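PDB 7DRQ: Uly1 from Catenovulum maritimum, which cleaves the green-algal polysaccharide ulvan, acting as a calcium-binding lyase of polysaccharide lyase family 24. Local coordinates for residues His49-Lys54 with Pro204-Ser209; Phe61-Arg66 with Asn109-Ala114. One frame throughout, in Å; residues are numbered along the deposited sequence.

Contact 1: residues His49-Lys54 with Pro204-Ser209; sequences HGDAIK and PTFFTS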
ATOM      1  N   HIS A  49       0.436   7.113   5.325  1.00 11.49           N
ATOM      2  CA  HIS A  49       0.566   5.666   5.323  1.00 10.96           C
ATOM      3  C   HIS A  49      -0.422   5.087   4.324  1.00 12.30           C
ATOM      4  O   HIS A  49      -1.538   5.594   4.187  1.00 12.07           O
ATOM      5  CB  HIS A  49       0.303   5.097   6.720  1.00 11.72           C
ATOM      6  CG  HIS A  49       0.848   3.719   6.926  1.00 11.15           C
ATOM      7  ND1 HIS A  49       2.159   3.392   6.658  1.00 12.87           N
ATOM      8  CD2 HIS A  49       0.269   2.595   7.412  1.00 12.51           C
ATOM      9  CE1 HIS A  49       2.361   2.118   6.956  1.00 14.87           C
ATOM     10  NE2 HIS A  49       1.231   1.615   7.422  1.00 14.70           N
ATOM     11  N   GLY A  50      -0.008   4.014   3.649  1.00 11.08           N
ATOM     12  CA  GLY A  50      -0.856   3.373   2.656  1.00 10.76           C
ATOM     13  C   GLY A  50      -0.806   4.098   1.322  1.00 10.78           C
ATOM     14  O   GLY A  50       0.084   4.912   1.050  1.00 10.46           O
ATOM     15  N   ASP A  51      -1.794   3.793   0.476  1.00  8.81           N
ATOM     16  CA  ASP A  51      -1.867   4.343  -0.877  1.00  9.56           C
ATOM     17  C   ASP A  51      -2.514   5.732  -0.836  1.00 11.34           C
ATOM     18  O   ASP A  51      -3.586   5.990  -1.387  1.00  9.75           O
ATOM     19  CB  ASP A  51      -2.635   3.383  -1.778  1.00 12.09           C
ATOM     20  CG  ASP A  51      -2.505   3.728  -3.232  1.00 14.09           C
ATOM     21  OD1 ASP A  51      -1.455   4.295  -3.622  1.00 15.90           O
ATOM     22  OD2 ASP A  51      -3.458   3.445  -3.985  1.00 10.52           O
ATOM     23  N   ALA A  52      -1.826   6.636  -0.149  1.00 10.48           N
ATOM     24  CA  ALA A  52      -2.451   7.847   0.360  1.00  7.86           C
ATOM     25  C   ALA A  52      -2.153   9.093  -0.454  1.00 11.28           C
ATOM     26  O   ALA A  52      -2.569  10.185  -0.051  1.00 11.09           O
ATOM     27  CB  ALA A  52      -2.022   8.081   1.818  1.00  9.44           C
ATOM     28  N   ILE A  53      -1.435   8.988  -1.567  1.00  8.80           N
ATOM     29  CA  ILE A  53      -1.144  10.175  -2.361  1.00  9.70           C
ATOM     30  C   ILE A  53      -1.184   9.830  -3.843  1.00 10.62           C
ATOM     31  O   ILE A  53      -0.605   8.827  -4.272  1.00 12.83           O
ATOM     32  CB  ILE A  53       0.210  10.804  -1.964  1.00 10.22           C
ATOM     33  CG1 ILE A  53       0.614  11.878  -2.971  1.00 10.28           C
ATOM     34  CG2 ILE A  53       1.303   9.753  -1.799  1.00 10.45           C
ATOM     35  CD1 ILE A  53       1.648  12.841  -2.414  1.00 10.77           C
ATOM     36  N   LYS A  54      -1.873  10.662  -4.629  1.00 11.38           N
ATOM     37  CA  LYS A  54      -1.922  10.502  -6.076  1.00 11.71           C
ATOM     38  C   LYS A  54      -1.812  11.870  -6.726  1.00 14.76           C
ATOM     39  O   LYS A  54      -2.171  12.890  -6.127  1.00 12.14           O
ATOM     40  CB  LYS A  54      -3.221   9.834  -6.554  1.00 13.06           C
ATOM     41  CG  LYS A  54      -3.387   8.389  -6.122  1.00 10.63           C
ATOM     42  CD  LYS A  54      -2.303   7.522  -6.739  1.00 11.78           C
ATOM     43  CE  LYS A  54      -2.156   6.231  -5.943  1.00 11.39           C
ATOM     44  NZ  LYS A  54      -3.456   5.449  -5.954  1.00 10.79           N
ATOM     45  N   PRO A 204      -5.987  -1.757   0.449  1.00 12.60           N
ATOM     46  CA  PRO A 204      -6.404  -1.190  -0.850  1.00 10.21           C
ATOM     47  C   PRO A 204      -5.248  -0.439  -1.501  1.00 13.38           C
ATOM     48  O   PRO A 204      -4.641   0.441  -0.886  1.00 11.34           O
ATOM     49  CB  PRO A 204      -7.553  -0.250  -0.473  1.00 12.82           C
ATOM     50  CG  PRO A 204      -7.208   0.187   0.946  1.00 11.12           C
ATOM     51  CD  PRO A 204      -6.562  -1.022   1.594  1.00  8.72           C
ATOM     52  N   THR A 205      -4.929  -0.811  -2.744  1.00 10.17           N
ATOM     53  CA  THR A 205      -3.874  -0.165  -3.516  1.00 13.16           C
ATOM     54  C   THR A 205      -4.335  -0.045  -4.960  1.00 10.78           C
ATOM     55  O   THR A 205      -4.516  -1.065  -5.630  1.00 11.48           O
ATOM     56  CB  THR A 205      -2.560  -0.949  -3.440  1.00 12.46           C
ATOM     57  OG1 THR A 205      -2.152  -1.057  -2.073  1.00 13.74           O
ATOM     58  CG2 THR A 205      -1.457  -0.218  -4.222  1.00 11.78           C
ATOM     59  N   PHE A 206      -4.520   1.187  -5.426  1.00 11.94           N
ATOM     60  CA  PHE A 206      -4.898   1.459  -6.802  1.00 11.38           C
ATOM     61  C   PHE A 206      -3.664   1.589  -7.689  1.00 12.60           C
ATOM     62  O   PHE A 206      -2.576   1.954  -7.237  1.00 15.02           O
ATOM     63  CB  PHE A 206      -5.697   2.763  -6.909  1.00  8.51           C
ATOM     64  CG  PHE A 206      -6.993   2.784  -6.133  1.00 10.03           C
ATOM     65  CD1 PHE A 206      -8.169   2.293  -6.699  1.00  8.78           C
ATOM     66  CD2 PHE A 206      -7.054   3.396  -4.885  1.00 11.69           C
ATOM     67  CE1 PHE A 206      -9.369   2.365  -6.006  1.00 10.51           C
ATOM     68  CE2 PHE A 206      -8.245   3.476  -4.191  1.00 12.65           C
ATOM     69  CZ  PHE A 206      -9.412   2.954  -4.752  1.00 11.73           C
ATOM     70  N   PHE A 207      -3.855   1.333  -8.980  1.00 11.10           N
ATOM     71  CA  PHE A 207      -2.842   1.659  -9.973  1.00 15.65           C
ATOM     72  C   PHE A 207      -3.543   2.015 -11.277  1.00 14.00           C
ATOM     73  O   PHE A 207      -4.698   1.649 -11.500  1.00 13.83           O
ATOM     74  CB  PHE A 207      -1.835   0.515 -10.185  1.00 14.04           C
ATOM     75  CG  PHE A 207      -2.455  -0.837 -10.439  1.00 17.47           C
ATOM     76  CD1 PHE A 207      -2.844  -1.651  -9.380  1.00 16.40           C
ATOM     77  CD2 PHE A 207      -2.620  -1.311 -11.741  1.00 13.81           C
ATOM     78  CE1 PHE A 207      -3.393  -2.902  -9.607  1.00 16.93           C
ATOM     79  CE2 PHE A 207      -3.165  -2.570 -11.979  1.00 16.45           C
ATOM     80  CZ  PHE A 207      -3.562  -3.360 -10.919  1.00 18.13           C
ATOM     81  N   THR A 208      -2.826   2.740 -12.137  1.00 13.22           N
ATOM     82  CA  THR A 208      -3.374   3.235 -13.393  1.00 14.70           C
ATOM     83  C   THR A 208      -2.466   2.849 -14.551  1.00 15.84           C
ATOM     84  O   THR A 208      -1.249   2.737 -14.400  1.00 13.03           O
ATOM     85  CB  THR A 208      -3.553   4.764 -13.389  1.00 15.14           C
ATOM     86  OG1 THR A 208      -2.312   5.400 -13.044  1.00 16.91           O
ATOM     87  CG2 THR A 208      -4.588   5.173 -12.360  1.00 15.32           C
ATOM     88  N   SER A 209      -3.068   2.684 -15.720  1.00 11.37           N
ATOM     89  CA  SER A 209      -2.315   2.350 -16.918  1.00 12.90           C
ATOM     90  C   SER A 209      -1.977   3.604 -17.724  1.00 17.81           C
ATOM     91  O   SER A 209      -2.432   4.711 -17.430  1.00 20.46           O
ATOM     92  CB  SER A 209      -3.109   1.375 -17.779  1.00 14.91           C
ATOM     93  OG  SER A 209      -4.164   2.067 -18.430  1.00 17.74           O
TER
HETATM   94  O   HOH W   1      -3.875   2.022   1.319  1.00 15.74           O
HETATM   95  O   HOH W   2      -0.739   3.146  -6.241  1.00 20.90           O

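Contact 2: residues Phe61-Arg66 with Asn109-Ala114; sequences FMTWYR and NTIAVA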
ATOM      1  N   PHE A  61      -3.640  14.680  -4.630  1.00 11.16           N
ATOM      2  CA  PHE A  61      -4.641  14.209  -3.686  1.00  9.92           C
ATOM      3  C   PHE A  61      -3.953  13.439  -2.566  1.00 11.32           C
ATOM      4  O   PHE A  61      -3.148  12.541  -2.834  1.00 12.83           O
ATOM      5  CB  PHE A  61      -5.663  13.318  -4.395  1.00 12.22           C
ATOM      6  CG  PHE A  61      -6.522  14.060  -5.384  1.00 12.05           C
ATOM      7  CD1 PHE A  61      -6.088  14.260  -6.686  1.00  9.99           C
ATOM      8  CD2 PHE A  61      -7.762  14.559  -5.009  1.00 12.70           C
ATOM      9  CE1 PHE A  61      -6.872  14.938  -7.595  1.00  9.94           C
ATOM     10  CE2 PHE A  61      -8.557  15.236  -5.919  1.00 10.28           C
ATOM     11  CZ  PHE A  61      -8.109  15.429  -7.212  1.00  9.59           C
HETATM   12  N   MSE A  62      -4.246  13.812  -1.318  1.00 10.27           N
HETATM   13  CA  MSE A  62      -3.628  13.174  -0.157  1.00  9.22           C
HETATM   14  C   MSE A  62      -4.664  12.858   0.909  1.00  9.88           C
HETATM   15  O   MSE A  62      -5.491  13.702   1.246  1.00 11.83           O
HETATM   16  CB  MSE A  62      -2.536  14.070   0.423  1.00  9.76           C
HETATM   17  CG  MSE A  62      -1.391  14.301  -0.534  1.00  9.80           C
HETATM   18 SE   MSE A  62      -0.228  15.730   0.169  0.87 14.21          SE
HETATM   19  CE  MSE A  62      -1.149  17.297  -0.512  1.00 10.91           C
ATOM     20  N   THR A  63      -4.615  11.640   1.443  1.00 10.78           N
ATOM     21  CA  THR A  63      -5.529  11.220   2.491  1.00 12.81           C
ATOM     22  C   THR A  63      -4.805  11.164   3.829  1.00  9.65           C
ATOM     23  O   THR A  63      -3.583  11.036   3.895  1.00 11.20           O
ATOM     24  CB  THR A  63      -6.137   9.848   2.194  1.00 11.40           C
ATOM     25  OG1 THR A  63      -5.112   8.851   2.242  1.00 12.52           O
ATOM     26  CG2 THR A  63      -6.809   9.833   0.813  1.00 10.79           C
ATOM     27  N   TRP A  64      -5.590  11.234   4.898  1.00 12.04           N
ATOM     28  CA  TRP A  64      -5.090  11.166   6.263  1.00 11.76           C
ATOM     29  C   TRP A  64      -6.284  11.088   7.200  1.00  9.51           C
ATOM     30  O   TRP A  64      -7.375  11.556   6.866  1.00 11.98           O
ATOM     31  CB  TRP A  64      -4.203  12.380   6.607  1.00  9.39           C
ATOM     32  CG  TRP A  64      -4.785  13.745   6.253  1.00  8.93           C
ATOM     33  CD1 TRP A  64      -4.948  14.273   4.998  1.00 11.32           C
ATOM     34  CD2 TRP A  64      -5.231  14.756   7.164  1.00 13.25           C
ATOM     35  NE1 TRP A  64      -5.474  15.545   5.078  1.00 12.47           N
ATOM     36  CE2 TRP A  64      -5.663  15.861   6.393  1.00 12.97           C
ATOM     37  CE3 TRP A  64      -5.316  14.836   8.559  1.00 12.70           C
ATOM     38  CZ2 TRP A  64      -6.178  17.015   6.969  1.00 11.24           C
ATOM     39  CZ3 TRP A  64      -5.818  15.991   9.128  1.00 12.37           C
ATOM     40  CH2 TRP A  64      -6.239  17.067   8.339  1.00 11.69           C
ATOM     41  N   TYR A  65      -6.072  10.473   8.357  1.00 10.57           N
ATOM     42  CA  TYR A  65      -6.980  10.623   9.488  1.00 11.23           C
ATOM     43  C   TYR A  65      -6.566  11.844  10.296  1.00 10.87           C
ATOM     44  O   TYR A  65      -5.371  12.105  10.463  1.00 12.55           O
ATOM     45  CB  TYR A  65      -6.933   9.394  10.394  1.00 11.60           C
ATOM     46  CG  TYR A  65      -7.494   8.139   9.794  1.00 13.48           C
ATOM     47  CD1 TYR A  65      -8.871   7.918   9.757  1.00 12.58           C
ATOM     48  CD2 TYR A  65      -6.649   7.157   9.282  1.00 10.70           C
ATOM     49  CE1 TYR A  65      -9.386   6.759   9.213  1.00 11.44           C
ATOM     50  CE2 TYR A  65      -7.160   6.000   8.737  1.00 11.19           C
ATOM     51  CZ  TYR A  65      -8.521   5.805   8.712  1.00 10.73           C
ATOM     52  OH  TYR A  65      -8.999   4.642   8.170  1.00 11.85           O
ATOM     53  N   ARG A  66      -7.552  12.572  10.822  1.00 12.15           N
ATOM     54  CA  ARG A  66      -7.312  13.771  11.619  1.00 12.89           C
ATOM     55  C   ARG A  66      -7.315  13.446  13.113  1.00 15.90           C
ATOM     56  O   ARG A  66      -8.150  12.675  13.590  1.00 14.41           O
ATOM     57  CB  ARG A  66      -8.374  14.831  11.313  1.00 14.81           C
ATOM     58  CG  ARG A  66      -8.148  16.148  12.066  1.00 14.08           C
ATOM     59  CD  ARG A  66      -9.188  17.192  11.665  1.00 18.50           C
ATOM     60  NE  ARG A  66     -10.505  16.767  12.118  1.00 17.18           N
ATOM     61  CZ  ARG A  66     -11.654  17.253  11.670  1.00 21.95           C
ATOM     62  NH1 ARG A  66     -11.661  18.208  10.749  1.00 19.93           N
ATOM     63  NH2 ARG A  66     -12.794  16.773  12.152  1.00 20.54           N
ATOM     64  N   ASN A 109      -5.316  -0.016   8.514  1.00  9.71           N
ATOM     65  CA  ASN A 109      -6.593   0.551   8.089  1.00 11.59           C
ATOM     66  C   ASN A 109      -6.416   1.892   7.398  1.00 11.24           C
ATOM     67  O   ASN A 109      -7.029   2.891   7.767  1.00 13.69           O
ATOM     68  CB  ASN A 109      -7.516   0.680   9.294  1.00 13.95           C
ATOM     69  CG  ASN A 109      -8.020  -0.657   9.780  1.00 17.10           C
ATOM     70  OD1 ASN A 109      -7.373  -1.686   9.579  1.00 15.40           O
ATOM     71  ND2 ASN A 109      -9.174  -0.648  10.449  1.00 16.03           N
ATOM     72  N   THR A 110      -5.579   1.908   6.372  1.00 10.68           N
ATOM     73  CA  THR A 110      -5.239   3.134   5.666  1.00 12.77           C
ATOM     74  C   THR A 110      -6.406   3.626   4.804  1.00 11.82           C
ATOM     75  O   THR A 110      -7.412   2.944   4.600  1.00 12.14           O
ATOM     76  CB  THR A 110      -4.004   2.902   4.800  1.00 11.56           C
ATOM     77  OG1 THR A 110      -4.263   1.797   3.909  1.00 15.39           O
ATOM     78  CG2 THR A 110      -2.817   2.592   5.669  1.00 15.10           C
ATOM     79  N   ILE A 111      -6.246   4.844   4.290  1.00 12.76           N
ATOM     80  CA  ILE A 111      -7.176   5.449   3.343  1.00 12.95           C
ATOM     81  C   ILE A 111      -6.480   5.522   1.994  1.00 12.44           C
ATOM     82  O   ILE A 111      -5.570   6.341   1.803  1.00 11.81           O
ATOM     83  CB  ILE A 111      -7.618   6.849   3.782  1.00 12.88           C
ATOM     84  CG1 ILE A 111      -8.070   6.867   5.249  1.00 10.83           C
ATOM     85  CG2 ILE A 111      -8.703   7.373   2.827  1.00 11.01           C
ATOM     86  CD1 ILE A 111      -7.858   8.256   5.904  1.00 12.30           C
ATOM     87  N   ALA A 112      -6.926   4.704   1.046  1.00  9.99           N
ATOM     88  CA  ALA A 112      -6.386   4.730  -0.305  1.00 10.06           C
ATOM     89  C   ALA A 112      -7.225   5.657  -1.174  1.00 10.31           C
ATOM     90  O   ALA A 112      -8.445   5.740  -1.012  1.00 10.23           O
ATOM     91  CB  ALA A 112      -6.368   3.331  -0.919  1.00 10.95           C
ATOM     92  N   VAL A 113      -6.560   6.369  -2.086  1.00 11.89           N
ATOM     93  CA  VAL A 113      -7.236   7.304  -2.976  1.00 10.83           C
ATOM     94  C   VAL A 113      -6.802   7.026  -4.411  1.00 11.59           C
ATOM     95  O   VAL A 113      -5.654   6.655  -4.672  1.00 10.31           O
ATOM     96  CB  VAL A 113      -6.958   8.782  -2.591  1.00  6.55           C
ATOM     97  CG1 VAL A 113      -5.443   9.093  -2.660  1.00 11.35           C
ATOM     98  CG2 VAL A 113      -7.767   9.742  -3.462  1.00  9.78           C
ATOM     99  N   ALA A 114      -7.738   7.199  -5.344  1.00 10.83           N
ATOM    100  CA  ALA A 114      -7.419   7.176  -6.765  1.00  9.87           C
ATOM    101  C   ALA A 114      -8.331   8.132  -7.521  1.00 11.34           C
ATOM    102  O   ALA A 114      -9.468   8.390  -7.111  1.00 11.86           O
ATOM    103  CB  ALA A 114      -7.571   5.771  -7.368  1.00 10.98           C
TER

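Contact 1: residues His49-Lys54 with Pro204-Ser209
One carboxylate oxygen, Asp51 OD2, is gripped from both faces of its plane, by the amide of Phe206 and by the ammonium group of Lys54. The amide comes from above the carboxylate, and its bond, Phe206 N to Asp51 OD2, is 2.9 Å long with an angle of 156° at the hydrogen. On the other face Lys54 NZ lies 2.8 Å from Asp51 OD2 in a salt bridge, meeting it on the syn side. Asp51 CG stands anti to its own backbone N (chi1 -168°), which aims the acid at the strand edge, where an aspartate can take up an amide and a cation together. The lysine chain bends at chi2 and again at chi4 (61°), the last bend setting NZ 3.6 Å from Phe206 CB; Val113 O is a second partner of this nitrogen. Strand 201-208 is the outermost of a four-stranded antiparallel sheet, as in a beta-propeller blade, and the fold assigned to this family fits: the loop ahead of strand 53-56, which edges another such sheet, meets the Phe206 amide of that edge strand through a side chain. Asp51 is the centre of an inverse gamma turn, and Gly50 before it has a positive phi, which suits glycine. A water bridges the two backbones, accepting from Asp51 N at 2.9 Å and donating to Pro204 O at 2.8 Å. The Phe206 ring turns an edge to the acid, CD2 lying 3.7 Å from Asp51 OD2, while Ala112, Ala114, Leu214 and Leu216 surround the ring with apolar side chains.

Contact 2: residues Phe61-Arg66 with Asn109-Ala114
The Tyr65 ring carries the methyl end of Ile111 on one face and the carbonyl of Asn109 at its edge. Ile111 CD1 sits over the ring centre, 3.6 Å from the centroid and 7° off the normal, a well-centred CH-pi contact, and Ile111 CG1 follows it, 3.7 Å from Tyr65 CZ. In the ring plane the hydroxyl donates to the main chain: Tyr65 OH is 2.7 Å from Asn109 O, nearly along the C=O axis. His95 also meets this ring, their planes at about 50°. A phenylalanine in place of Tyr65 would probably keep the isoleucine on its face but leave Asn109 O without its hydroxyl mate in a buried setting. Strands 61-65 and 111-114 run almost antiparallel with axes 6.9 Å apart, yet they belong to two different antiparallel sheets, consistent with neighbouring blades of a beta-propeller, and side chains rather than a backbone ladder join them. Thr63 does this with both its branches. Thr63 OG1 takes the crowded position between backbone N and carbonyl carbon (chi1 67°) and donates to Ile111 O at 2.6 Å, tilted out of the carbonyl plane; Thr63 CG2 lies 3.6 Å from Val113 CB. Threonine suits the place, since its small forked side chain offers a hydroxyl and a methyl at once. The beta-branched Ile111 and Val113 fit strands and present apolar surface to strand 61-65; Ile111 CD1 also lies 3.5 Å from Trp64 O. Trp64 points its CB away from 109-114, and its NE1 is bonded to Thr77; Asn109 ND2 is held by Asp127 and Tyr131.

How the contacts relate
The two contacts have centres about 9 Å apart, and strand 111-115, one side of contact 2, also touches both segments of contact 1. Contact 2 is nested in the chain loop that contact 1 closes, and strands 53-56 and 59-65 are adjacent in one sheet, where Lys54 O and Phe61 N, 2.8 Å apart, probably form a hydrogen bond. The bond from Lys54 NZ to Val113 O, also 2.8 Å, ties contact 1 to contact 2. From the other side, Phe206 CG packs on Ala114 CB at 3.3 Å, so the small alanines of 109-114 face 204-209 while Ile111 and Val113 face 61-66. Contact 1 lies away from the calcium sites; in contact 2 the Tyr65 side chain is about 9 Å from that of the calcium-binding Lys185.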